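Local atomic coordinates of D-alanyl transferase DltD (Enterococcus faecalis, PDB entry 6O93), a protein that probably transfers D-alanine to lipoteichoic acid in the cell wall of a Gram-positive bacterium, as a membrane-anchored member of the DltD family. Residues 39-44 with 98-103; 62-67 with 216-221; 106-111 with 271-276; 265-270 with 310-315. All coordinates share one frame; numbering follows the deposited sequence.

Contact 1 is the core of the four: two neighbouring strands of the central parallel sheet, held by three backbone hydrogen bonds and apolar side chains. Contact 2 lies at the surface, its centre about 24 Å from that of the chain, where helix 57-63 ends against the lead-in to helix 220-233 through aromatic packing without a direct hydrogen bond. Contacts 3 and 4, partly buried, have centres about 11 Å apart and share the chain running from loop 265-270 into helix 272-285; Ser270 OG with Val109 O, and Tyr273 OH with Tyr267 O, tie them together. Contact 3 is mainly ring and aliphatic packing, whereas contact 4 adds a sulfur acceptor, an ion pair and a water. Contact 3 also touches contact 1, through Phe276 and Leu103.

Contact 1. Residues 39-44 with 98-103; sequences KYVPFF and KAVFIL
The Phe43 ring carries Val100 over one face: with Phe43 CG anti to its carbonyl carbon (chi1 -83°) the two side chains run side by side, which brings the ring face against Val100 CB, 3.9 Å from the centroid and 14° off the normal, a CH-pi contact. Val100 CG2 adds a 3.6 Å approach to Phe43 CE1. The Phe44 ring is met at its edge, where Ala99 CB lies 3.8 Å from CE2. One face of the Phe101 ring has Phe44 O above its rim, and Phe44 CB meets Phe101 CD2 obliquely. The parallel bridges Phe43-Val100 and Phe44-Phe101 put the first pair on one side of the sheet, the second on the other.

The strands run parallel, 15° apart, as neighbours in the central sheet of this SGNH-hydrolase-clan fold. Val100 N bonds to Pro42 O, Phe44 N to Val100 O at 2.8 Å, and Ile102 N to Phe44 O at 2.7 Å. Helix 352-367 packs on Phe43 and Val100, helix 80-90 on Phe44.

Pro42 O, Phe44 N and O, and Val100 N and O are thus paired here, while Phe43 turns its backbone bonds to strand 69-73 and apolar side chains fill both sides of the sheet.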
# COMPACT_ATOMS: atom_id res chain seq x y z
N LYS A 39 10.64 13.93 7.02
CA LYS A 39 11.46 13.80 5.83
C LYS A 39 11.08 12.60 4.97
O LYS A 39 11.41 12.59 3.78
CB LYS A 39 12.94 13.69 6.22
CG LYS A 39 13.48 14.91 6.93
CD LYS A 39 14.95 14.74 7.29
CE LYS A 39 15.53 16.02 7.88
NZ LYS A 39 16.97 15.86 8.25
N TYR A 40 10.40 11.61 5.54
CA TYR A 40 10.04 10.39 4.82
C TYR A 40 8.54 10.36 4.60
O TYR A 40 7.76 10.41 5.56
CB TYR A 40 10.51 9.15 5.60
CG TYR A 40 12.02 8.99 5.58
CD1 TYR A 40 12.66 8.42 4.49
CD2 TYR A 40 12.80 9.43 6.64
CE1 TYR A 40 14.03 8.27 4.46
CE2 TYR A 40 14.18 9.29 6.63
CZ TYR A 40 14.79 8.71 5.53
OH TYR A 40 16.16 8.57 5.50
N VAL A 41 8.14 10.28 3.33
CA VAL A 41 6.73 10.21 2.96
C VAL A 41 6.35 8.74 2.87
O VAL A 41 6.89 8.02 2.00
CB VAL A 41 6.47 10.93 1.63
CG1 VAL A 41 4.99 10.89 1.27
CG2 VAL A 41 6.96 12.37 1.69
N PRO A 42 5.45 8.24 3.72
CA PRO A 42 5.09 6.82 3.63
C PRO A 42 4.36 6.52 2.33
O PRO A 42 3.40 7.21 1.96
CB PRO A 42 4.19 6.60 4.85
CG PRO A 42 3.62 7.94 5.14
CD PRO A 42 4.70 8.93 4.78
N PHE A 43 4.83 5.49 1.62
CA PHE A 43 4.18 4.97 0.42
C PHE A 43 3.50 3.67 0.81
O PHE A 43 4.15 2.63 0.91
CB PHE A 43 5.19 4.73 -0.70
CG PHE A 43 5.53 5.95 -1.50
CD1 PHE A 43 5.77 7.17 -0.89
CD2 PHE A 43 5.65 5.87 -2.88
CE1 PHE A 43 6.10 8.28 -1.63
CE2 PHE A 43 5.98 6.98 -3.63
CZ PHE A 43 6.21 8.19 -3.01
N PHE A 44 2.19 3.73 1.03
CA PHE A 44 1.41 2.53 1.32
C PHE A 44 1.03 1.85 0.01
O PHE A 44 0.39 2.46 -0.85
CB PHE A 44 0.15 2.89 2.12
CG PHE A 44 0.44 3.63 3.40
CD1 PHE A 44 0.88 2.95 4.52
CD2 PHE A 44 0.25 5.00 3.48
CE1 PHE A 44 1.14 3.62 5.70
CE2 PHE A 44 0.50 5.68 4.66
CZ PHE A 44 0.95 4.99 5.77
N LYS A 98 2.00 14.16 5.11
CA LYS A 98 1.60 13.72 3.78
C LYS A 98 1.94 12.25 3.58
O LYS A 98 2.92 11.74 4.13
CB LYS A 98 2.28 14.56 2.70
CG LYS A 98 1.79 16.00 2.65
CD LYS A 98 2.35 16.75 1.45
CE LYS A 98 1.70 18.11 1.31
NZ LYS A 98 2.34 18.93 0.24
N ALA A 99 1.11 11.57 2.79
CA ALA A 99 1.31 10.16 2.50
C ALA A 99 0.89 9.88 1.07
O ALA A 99 0.19 10.67 0.43
CB ALA A 99 0.51 9.27 3.47
N VAL A 100 1.35 8.74 0.56
CA VAL A 100 0.99 8.25 -0.77
C VAL A 100 0.40 6.86 -0.60
O VAL A 100 0.95 6.03 0.13
CB VAL A 100 2.20 8.24 -1.72
CG1 VAL A 100 1.81 7.69 -3.08
CG2 VAL A 100 2.78 9.64 -1.86
N PHE A 101 -0.72 6.61 -1.27
CA PHE A 101 -1.44 5.34 -1.16
C PHE A 101 -1.65 4.79 -2.56
O PHE A 101 -2.38 5.38 -3.36
CB PHE A 101 -2.78 5.54 -0.44
CG PHE A 101 -3.38 4.26 0.08
CD1 PHE A 101 -4.01 3.37 -0.79
CD2 PHE A 101 -3.32 3.95 1.42
CE1 PHE A 101 -4.57 2.20 -0.31
CE2 PHE A 101 -3.88 2.77 1.90
CZ PHE A 101 -4.50 1.90 1.03
N ILE A 102 -1.01 3.66 -2.85
CA ILE A 102 -1.08 3.05 -4.18
C ILE A 102 -2.11 1.93 -4.12
O ILE A 102 -1.88 0.88 -3.50
CB ILE A 102 0.29 2.54 -4.63
CG1 ILE A 102 1.25 3.73 -4.78
CG2 ILE A 102 0.16 1.79 -5.96
CD1 ILE A 102 2.68 3.33 -5.04
N LEU A 103 -3.25 2.14 -4.76
CA LEU A 103 -4.28 1.12 -4.84
C LEU A 103 -3.90 0.08 -5.89
O LEU A 103 -3.21 0.37 -6.86
CB LEU A 103 -5.63 1.75 -5.18
CG LEU A 103 -6.34 2.45 -4.03
CD1 LEU A 103 -7.22 3.58 -4.53
CD2 LEU A 103 -7.17 1.45 -3.23

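Contact 2. Residues 62-67 with 216-221; sequences EKYQRN and ATYNFN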
# COMPACT_ATOMS: atom_id res chain seq x y z
N GLU A 62 16.36 10.58 -4.61
CA GLU A 62 17.76 10.61 -4.20
C GLU A 62 18.64 11.28 -5.26
O GLU A 62 19.55 12.05 -4.92
CB GLU A 62 18.25 9.18 -3.93
CG GLU A 62 19.64 9.09 -3.31
CD GLU A 62 19.69 9.64 -1.90
OE1 GLU A 62 20.22 10.75 -1.71
OE2 GLU A 62 19.18 8.97 -0.98
N LYS A 63 18.37 11.01 -6.54
CA LYS A 63 19.19 11.57 -7.60
C LYS A 63 19.15 13.10 -7.58
O LYS A 63 20.18 13.75 -7.76
CB LYS A 63 18.71 11.05 -8.96
CG LYS A 63 19.45 11.63 -10.16
CD LYS A 63 20.95 11.35 -10.10
CE LYS A 63 21.64 11.76 -11.39
NZ LYS A 63 23.10 11.50 -11.36
N TYR A 64 17.97 13.68 -7.34
CA TYR A 64 17.79 15.12 -7.42
C TYR A 64 17.64 15.77 -6.05
O TYR A 64 17.14 16.90 -5.96
CB TYR A 64 16.60 15.44 -8.33
CG TYR A 64 16.79 14.86 -9.72
CD1 TYR A 64 17.86 15.26 -10.51
CD2 TYR A 64 15.92 13.90 -10.22
CE1 TYR A 64 18.05 14.73 -11.77
CE2 TYR A 64 16.10 13.36 -11.49
CZ TYR A 64 17.17 13.78 -12.26
OH TYR A 64 17.37 13.26 -13.52
N GLN A 65 18.07 15.08 -4.99
CA GLN A 65 18.26 15.69 -3.68
C GLN A 65 17.04 16.50 -3.24
O GLN A 65 17.14 17.68 -2.89
CB GLN A 65 19.52 16.56 -3.68
CG GLN A 65 20.80 15.79 -3.93
CD GLN A 65 21.17 14.87 -2.79
OE1 GLN A 65 21.15 13.64 -2.92
NE2 GLN A 65 21.51 15.45 -1.64
N ARG A 66 15.88 15.85 -3.25
CA ARG A 66 14.66 16.51 -2.82
C ARG A 66 14.62 16.60 -1.30
O ARG A 66 15.41 15.98 -0.58
CB ARG A 66 13.44 15.75 -3.34
CG ARG A 66 13.36 15.71 -4.86
CD ARG A 66 12.22 14.83 -5.35
NE ARG A 66 12.17 14.76 -6.81
CZ ARG A 66 11.47 13.86 -7.49
NH1 ARG A 66 10.76 12.94 -6.86
NH2 ARG A 66 11.49 13.88 -8.82
N ASN A 67 13.68 17.41 -0.80
CA ASN A 67 13.51 17.57 0.64
C ASN A 67 12.67 16.45 1.26
O ASN A 67 12.23 16.59 2.41
CB ASN A 67 12.87 18.93 0.95
CG ASN A 67 11.54 19.12 0.24
OD1 ASN A 67 10.98 18.18 -0.33
ND2 ASN A 67 11.04 20.35 0.26
N ALA A 216 21.98 14.80 -15.04
CA ALA A 216 22.33 15.58 -13.86
C ALA A 216 21.18 16.46 -13.40
O ALA A 216 21.05 16.73 -12.19
CB ALA A 216 23.56 16.44 -14.16
N THR A 217 20.34 16.93 -14.32
CA THR A 217 19.20 17.77 -13.98
C THR A 217 17.91 17.09 -14.42
O THR A 217 17.88 16.34 -15.40
CB THR A 217 19.31 19.16 -14.63
OG1 THR A 217 19.54 19.03 -16.04
CG2 THR A 217 20.44 19.95 -14.00
N TYR A 218 16.84 17.37 -13.68
CA TYR A 218 15.55 16.75 -13.94
C TYR A 218 14.84 17.43 -15.11
O TYR A 218 14.72 18.66 -15.15
CB TYR A 218 14.67 16.82 -12.68
CG TYR A 218 13.25 16.32 -12.87
CD1 TYR A 218 12.26 17.15 -13.38
CD2 TYR A 218 12.90 15.03 -12.52
CE1 TYR A 218 10.96 16.70 -13.54
CE2 TYR A 218 11.61 14.56 -12.68
CZ TYR A 218 10.64 15.40 -13.19
OH TYR A 218 9.36 14.94 -13.35
N ASN A 219 14.39 16.62 -16.06
CA ASN A 219 13.50 17.09 -17.12
C ASN A 219 12.57 15.94 -17.47
O ASN A 219 13.05 14.87 -17.89
CB ASN A 219 14.28 17.55 -18.35
CG ASN A 219 13.37 18.02 -19.47
OD1 ASN A 219 12.89 17.22 -20.27
ND2 ASN A 219 13.13 19.32 -19.54
N PHE A 220 11.27 16.14 -17.30
CA PHE A 220 10.31 15.05 -17.48
C PHE A 220 10.39 14.48 -18.89
O PHE A 220 10.57 13.27 -19.07
CB PHE A 220 8.90 15.54 -17.17
CG PHE A 220 7.86 14.47 -17.27
CD1 PHE A 220 7.57 13.67 -16.18
CD2 PHE A 220 7.17 14.25 -18.46
CE1 PHE A 220 6.61 12.67 -16.27
CE2 PHE A 220 6.22 13.25 -18.55
CZ PHE A 220 5.94 12.47 -17.45
N ASN A 221 10.25 15.33 -19.91
CA ASN A 221 10.21 14.84 -21.28
C ASN A 221 11.48 14.07 -21.63
O ASN A 221 11.41 13.02 -22.29
CB ASN A 221 10.01 16.01 -22.25
CG ASN A 221 8.62 16.61 -22.14
OD1 ASN A 221 7.68 15.96 -21.70
ND2 ASN A 221 8.49 17.87 -22.56
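A Schellman motif closes helix 57-63 here, and the first residue past the helix, Tyr64, packs its ring on the chain leading into helix 220-233. Gln65 is the C-prime residue with positive phi; the motif pairs Arg66 N with Ser61 O and, weakly, Gln65 N with Glu62 O. On the other side Asn219 is the N-cap of helix 220-233, its OD1 accepting from Glu222 N.

The Tyr64 ring is sandwiched. Lys63 CG sits over the centre of one face, and Tyr218 CB over the centre of the opposite face, 3.8 Å from the centroid and 5° off the normal, a CH-pi contact. The Tyr218 ring then turns its edge toward the same Tyr64 face in an offset edge-to-face pair, with centroids 5.7 Å apart and planes at 89°; Tyr218 CD2 comes 3.8 Å from Tyr64 CE2. Tyr218 CG is anti to its backbone N (chi1 174°), which carries the ring past the Tyr64 face instead of flat over it. Backbone joins in: Tyr218 N stands over that face, 3.5 Å above Tyr64 CE1, whereas Ala216 O lies at the ring edge, 3.6 Å from CE1. Arg66 NH2 reaches Tyr218 CE2 at 3.9 Å, in the guanidinium plane.

No hydrogen bond joins the two segments directly; Tyr64 OH bonds Pro215 O just before 216-221, and Arg66 NH1 forms a salt bridge with Asp359. Dispersion and CH-pi contacts thus join the residue after one helix to the chain leading into the other, with the polar tips anchored alongside.

Contact 3. Residues 106-111 with 271-276; sequences QWFVKK and PEYGDF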
# COMPACT_ATOMS: atom_id res chain seq x y z
N GLN A 106 -6.44 -5.40 -8.14
CA GLN A 106 -6.44 -6.83 -7.83
C GLN A 106 -6.75 -7.10 -6.37
O GLN A 106 -7.08 -8.24 -6.02
CB GLN A 106 -5.09 -7.44 -8.21
CG GLN A 106 -4.72 -7.30 -9.68
CD GLN A 106 -4.16 -5.93 -10.02
OE1 GLN A 106 -3.83 -5.14 -9.14
NE2 GLN A 106 -4.04 -5.64 -11.31
N TRP A 107 -6.64 -6.09 -5.50
CA TRP A 107 -7.02 -6.26 -4.10
C TRP A 107 -8.49 -6.59 -3.95
O TRP A 107 -8.87 -7.34 -3.04
CB TRP A 107 -6.72 -4.99 -3.31
CG TRP A 107 -5.27 -4.70 -3.06
CD1 TRP A 107 -4.20 -5.46 -3.43
CD2 TRP A 107 -4.74 -3.57 -2.37
NE1 TRP A 107 -3.03 -4.87 -3.01
CE2 TRP A 107 -3.34 -3.70 -2.36
CE3 TRP A 107 -5.32 -2.45 -1.75
CZ2 TRP A 107 -2.51 -2.76 -1.76
CZ3 TRP A 107 -4.49 -1.52 -1.16
CH2 TRP A 107 -3.10 -1.68 -1.16
N PHE A 108 -9.33 -6.05 -4.83
CA PHE A 108 -10.78 -6.03 -4.62
C PHE A 108 -11.43 -7.27 -5.23
O PHE A 108 -12.34 -7.20 -6.06
CB PHE A 108 -11.37 -4.74 -5.18
CG PHE A 108 -10.84 -3.50 -4.50
CD1 PHE A 108 -9.59 -3.00 -4.82
CD2 PHE A 108 -11.59 -2.85 -3.54
CE1 PHE A 108 -9.10 -1.87 -4.19
CE2 PHE A 108 -11.11 -1.72 -2.91
CZ PHE A 108 -9.86 -1.23 -3.23
N VAL A 109 -10.96 -8.43 -4.78
CA VAL A 109 -11.53 -9.70 -5.23
C VAL A 109 -12.79 -10.01 -4.43
O VAL A 109 -13.07 -9.41 -3.38
CB VAL A 109 -10.51 -10.84 -5.13
CG1 VAL A 109 -9.40 -10.64 -6.16
CG2 VAL A 109 -9.92 -10.93 -3.72
N LYS A 110 -13.57 -10.96 -4.95
CA LYS A 110 -14.90 -11.24 -4.40
C LYS A 110 -14.84 -11.53 -2.91
O LYS A 110 -15.68 -11.04 -2.14
CB LYS A 110 -15.53 -12.41 -5.15
CG LYS A 110 -16.93 -12.77 -4.68
CD LYS A 110 -17.53 -13.92 -5.49
CE LYS A 110 -18.93 -14.27 -5.01
NZ LYS A 110 -19.54 -15.35 -5.83
N LYS A 111 -13.88 -12.34 -2.47
CA LYS A 111 -13.77 -12.72 -1.07
C LYS A 111 -12.81 -11.84 -0.28
O LYS A 111 -12.61 -12.08 0.91
CB LYS A 111 -13.33 -14.18 -0.96
CG LYS A 111 -14.38 -15.17 -1.48
CD LYS A 111 -13.83 -16.59 -1.58
CE LYS A 111 -12.94 -16.76 -2.80
NZ LYS A 111 -12.27 -18.09 -2.82
N PRO A 271 -15.15 -7.22 -0.07
CA PRO A 271 -14.94 -6.65 1.27
C PRO A 271 -13.79 -5.66 1.33
O PRO A 271 -13.70 -4.90 2.30
CB PRO A 271 -14.65 -7.89 2.14
CG PRO A 271 -15.21 -9.04 1.38
CD PRO A 271 -15.06 -8.69 -0.06
N GLU A 272 -12.92 -5.65 0.32
CA GLU A 272 -11.79 -4.72 0.33
C GLU A 272 -12.27 -3.27 0.30
O GLU A 272 -11.56 -2.38 0.78
CB GLU A 272 -10.87 -5.01 -0.86
CG GLU A 272 -9.62 -4.13 -0.94
CD GLU A 272 -8.62 -4.44 0.16
OE1 GLU A 272 -8.72 -5.52 0.78
OE2 GLU A 272 -7.72 -3.61 0.39
N TYR A 273 -13.45 -3.01 -0.27
CA TYR A 273 -13.99 -1.66 -0.23
C TYR A 273 -14.25 -1.22 1.21
O TYR A 273 -14.04 -0.05 1.56
CB TYR A 273 -15.28 -1.57 -1.05
CG TYR A 273 -15.04 -1.73 -2.53
CD1 TYR A 273 -14.49 -0.69 -3.28
CD2 TYR A 273 -15.35 -2.91 -3.19
CE1 TYR A 273 -14.26 -0.83 -4.63
CE2 TYR A 273 -15.13 -3.06 -4.54
CZ TYR A 273 -14.58 -2.01 -5.26
OH TYR A 273 -14.35 -2.14 -6.60
N GLY A 274 -14.70 -2.15 2.06
CA GLY A 274 -14.82 -1.85 3.47
C GLY A 274 -13.48 -1.72 4.16
O GLY A 274 -13.27 -0.82 4.98
N ASP A 275 -12.55 -2.63 3.86
CA ASP A 275 -11.21 -2.54 4.44
C ASP A 275 -10.51 -1.26 4.00
O ASP A 275 -9.77 -0.64 4.78
CB ASP A 275 -10.38 -3.77 4.06
CG ASP A 275 -10.96 -5.05 4.60
OD1 ASP A 275 -11.93 -4.99 5.39
OD2 ASP A 275 -10.45 -6.13 4.23
N PHE A 276 -10.73 -0.86 2.75
CA PHE A 276 -10.20 0.41 2.26
C PHE A 276 -10.78 1.57 3.05
O PHE A 276 -10.07 2.53 3.37
CB PHE A 276 -10.50 0.55 0.77
CG PHE A 276 -9.98 1.82 0.16
CD1 PHE A 276 -8.65 2.19 0.32
CD2 PHE A 276 -10.81 2.62 -0.59
CE1 PHE A 276 -8.18 3.35 -0.24
CE2 PHE A 276 -10.33 3.78 -1.17
CZ PHE A 276 -9.02 4.15 -0.99
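Glu272 has CG anti to its backbone N (chi1 -178°), which sets CG over the Phe108 ring, and the bend at chi2 (70°) then turns the carboxylate toward Trp107. Phe108 keeps CG anti to its carbonyl carbon and reaches over Glu272 and Tyr273 of helix 272-285. An inverse gamma turn centred on Phe108 shapes this loop, which follows strand 98-102 in the sheet of the SGNH-hydrolase-clan fold.

Glu272 CG lies 3.5 Å from the Phe108 centroid, close to the ring normal, a CH-pi contact made by an aliphatic carbon. Phe108 CD2 in turn stands over the centre of one face of the Tyr273 ring, 3.5 Å from Tyr273 CE1. The two rings are 45° apart in plane, oblique, and so neither a stack nor an edge-to-face pair. Phe108 is thus wedged between two successive helix residues, with Leu319 of helix 309-324 also against it.

Glu272 OE2 comes 3.4 Å from Trp107 CE3, obliquely to the indole, and this oxygen is satisfied by Ser80 OG. Trp107 NE1 makes a weak hydrogen bond to Ser46 OG, a sodium ligand, which places the loop beside the metal site. Farther along, the loop backbone lies against the Pro271 ring, at the start of the 271-276 segment: Lys110 O is 3.2 Å from Pro271 CD.

Contact 4. Residues 265-270 with 310-315; sequences WDYRFS and DMLQQV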
# COMPACT_ATOMS: atom_id res chain seq x y z
N TRP A 265 -12.96 -12.54 -14.53
CA TRP A 265 -12.49 -11.86 -13.33
C TRP A 265 -13.21 -10.53 -13.15
O TRP A 265 -13.50 -9.82 -14.12
CB TRP A 265 -10.98 -11.64 -13.39
CG TRP A 265 -10.18 -12.89 -13.20
CD1 TRP A 265 -10.65 -14.17 -13.23
CD2 TRP A 265 -8.78 -12.99 -12.93
NE1 TRP A 265 -9.63 -15.06 -13.00
CE2 TRP A 265 -8.47 -14.36 -12.82
CE3 TRP A 265 -7.76 -12.05 -12.78
CZ2 TRP A 265 -7.17 -14.81 -12.56
CZ3 TRP A 265 -6.47 -12.50 -12.52
CH2 TRP A 265 -6.19 -13.86 -12.42
N ASP A 266 -13.50 -10.19 -11.90
CA ASP A 266 -14.34 -9.05 -11.58
C ASP A 266 -13.91 -8.48 -10.23
O ASP A 266 -13.86 -9.22 -9.24
CB ASP A 266 -15.82 -9.48 -11.53
CG ASP A 266 -16.77 -8.30 -11.50
OD1 ASP A 266 -16.30 -7.16 -11.31
OD2 ASP A 266 -17.98 -8.53 -11.66
N TYR A 267 -13.59 -7.19 -10.21
CA TYR A 267 -13.13 -6.51 -9.00
C TYR A 267 -14.14 -5.49 -8.49
O TYR A 267 -13.79 -4.66 -7.65
CB TYR A 267 -11.79 -5.82 -9.25
CG TYR A 267 -10.67 -6.72 -9.73
CD1 TYR A 267 -10.50 -7.99 -9.21
CD2 TYR A 267 -9.78 -6.28 -10.70
CE1 TYR A 267 -9.47 -8.81 -9.65
CE2 TYR A 267 -8.75 -7.08 -11.15
CZ TYR A 267 -8.60 -8.34 -10.62
OH TYR A 267 -7.57 -9.13 -11.07
N ARG A 268 -15.38 -5.51 -8.98
CA ARG A 268 -16.35 -4.50 -8.61
C ARG A 268 -16.98 -4.74 -7.24
O ARG A 268 -17.48 -3.80 -6.63
CB ARG A 268 -17.46 -4.43 -9.66
CG ARG A 268 -16.99 -3.95 -11.03
CD ARG A 268 -18.11 -4.05 -12.05
NE ARG A 268 -18.55 -5.43 -12.22
CZ ARG A 268 -19.68 -5.80 -12.82
NH1 ARG A 268 -20.50 -4.88 -13.31
NH2 ARG A 268 -19.99 -7.08 -12.92
N PHE A 269 -16.95 -5.98 -6.74
CA PHE A 269 -17.60 -6.33 -5.49
C PHE A 269 -16.59 -7.00 -4.58
O PHE A 269 -15.97 -8.00 -4.96
CB PHE A 269 -18.80 -7.26 -5.74
CG PHE A 269 -19.63 -6.85 -6.93
CD1 PHE A 269 -20.48 -5.76 -6.84
CD2 PHE A 269 -19.56 -7.55 -8.12
CE1 PHE A 269 -21.25 -5.38 -7.93
CE2 PHE A 269 -20.32 -7.17 -9.21
CZ PHE A 269 -21.17 -6.08 -9.11
N SER A 270 -16.40 -6.45 -3.38
CA SER A 270 -15.35 -6.95 -2.50
C SER A 270 -15.46 -6.41 -1.08
O SER A 270 -15.82 -5.24 -0.89
CB SER A 270 -13.98 -6.59 -3.08
OG SER A 270 -12.94 -7.06 -2.24
N ASP A 310 -13.05 -2.41 -19.43
CA ASP A 310 -14.28 -1.72 -19.04
C ASP A 310 -14.59 -1.96 -17.57
O ASP A 310 -15.00 -1.04 -16.85
CB ASP A 310 -15.44 -2.18 -19.92
CG ASP A 310 -15.18 -1.97 -21.40
OD1 ASP A 310 -14.53 -0.96 -21.75
OD2 ASP A 310 -15.62 -2.81 -22.21
N MET A 311 -14.41 -3.20 -17.11
CA MET A 311 -14.61 -3.51 -15.69
C MET A 311 -13.63 -2.74 -14.82
O MET A 311 -14.00 -2.25 -13.75
CB MET A 311 -14.47 -5.02 -15.47
CG MET A 311 -14.61 -5.48 -14.03
SD MET A 311 -13.08 -5.39 -13.07
CE MET A 311 -12.08 -6.62 -13.91
N LEU A 312 -12.38 -2.63 -15.26
CA LEU A 312 -11.40 -1.87 -14.49
C LEU A 312 -11.80 -0.41 -14.37
O LEU A 312 -11.53 0.23 -13.34
CB LEU A 312 -10.01 -1.99 -15.12
CG LEU A 312 -9.34 -3.36 -15.01
CD1 LEU A 312 -8.03 -3.38 -15.79
CD2 LEU A 312 -9.08 -3.72 -13.55
N GLN A 313 -12.45 0.15 -15.39
CA GLN A 313 -12.93 1.52 -15.30
C GLN A 313 -14.11 1.63 -14.34
O GLN A 313 -14.27 2.65 -13.66
CB GLN A 313 -13.32 2.05 -16.68
CG GLN A 313 -12.14 2.34 -17.58
CD GLN A 313 -11.14 3.29 -16.94
OE1 GLN A 313 -11.52 4.35 -16.45
NE2 GLN A 313 -9.88 2.90 -16.92
N GLN A 314 -14.95 0.60 -14.27
CA GLN A 314 -16.01 0.58 -13.26
C GLN A 314 -15.41 0.57 -11.86
O GLN A 314 -15.93 1.23 -10.95
CB GLN A 314 -16.91 -0.64 -13.48
CG GLN A 314 -17.70 -0.60 -14.78
CD GLN A 314 -18.75 0.49 -14.79
OE1 GLN A 314 -19.65 0.51 -13.95
NE2 GLN A 314 -18.63 1.41 -15.74
N VAL A 315 -14.32 -0.17 -11.67
CA VAL A 315 -13.65 -0.21 -10.37
C VAL A 315 -13.09 1.16 -10.02
O VAL A 315 -13.27 1.66 -8.90
CB VAL A 315 -12.55 -1.29 -10.37
CG1 VAL A 315 -11.77 -1.26 -9.06
CG2 VAL A 315 -13.16 -2.66 -10.60
O HOH W 1 -20.82 -2.15 -13.31
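A thioether sulfur serves as the acceptor for a backbone amide: Tyr267 N donates to Met311 SD at 3.4 Å with an N-H...S angle of 162°, a weak bond, and the only direct hydrogen bond between residues 265-270 and 310-315. A second tie to the same helix, Arg268 O with Lys318 NZ, lies just beyond. Met311 starts extended, CG anti to the backbone N (chi1 178°), then folds at chi2 and chi3, bringing SD to the amide and CE to Trp265 O at 3.5 Å. The same sulfur makes an oblique Met-aromatic contact with the Tyr267 ring, 5.0 Å from its centroid. Leu312 CD2 approaches that ring at its edge, in plane, and Val315 CG2 packs 3.7 Å from Tyr267 CB.

Asp266 organises the loop itself. Its OD1 accepts from Arg268 N, completing an Asx turn, from 42° above the carboxylate plane, and also from Arg268 NE on the syn side; OD2 takes Arg268 NH2 at 2.8 Å. This side-on, two-nitrogen salt bridge fixes the rotation of the guanidinium, one face of which is covered by Phe269 CZ. The loop leads into helix 272-285, where Ser270 OG caps Glu272 N, and packs on the flank of helix 309-324.

Arg268 lies alongside Gln314, with Arg268 CD 3.9 Å from Gln314 CB. A water joins their tips, accepting from Arg268 NH1 at 2.7 Å and donating to Gln314 OE1.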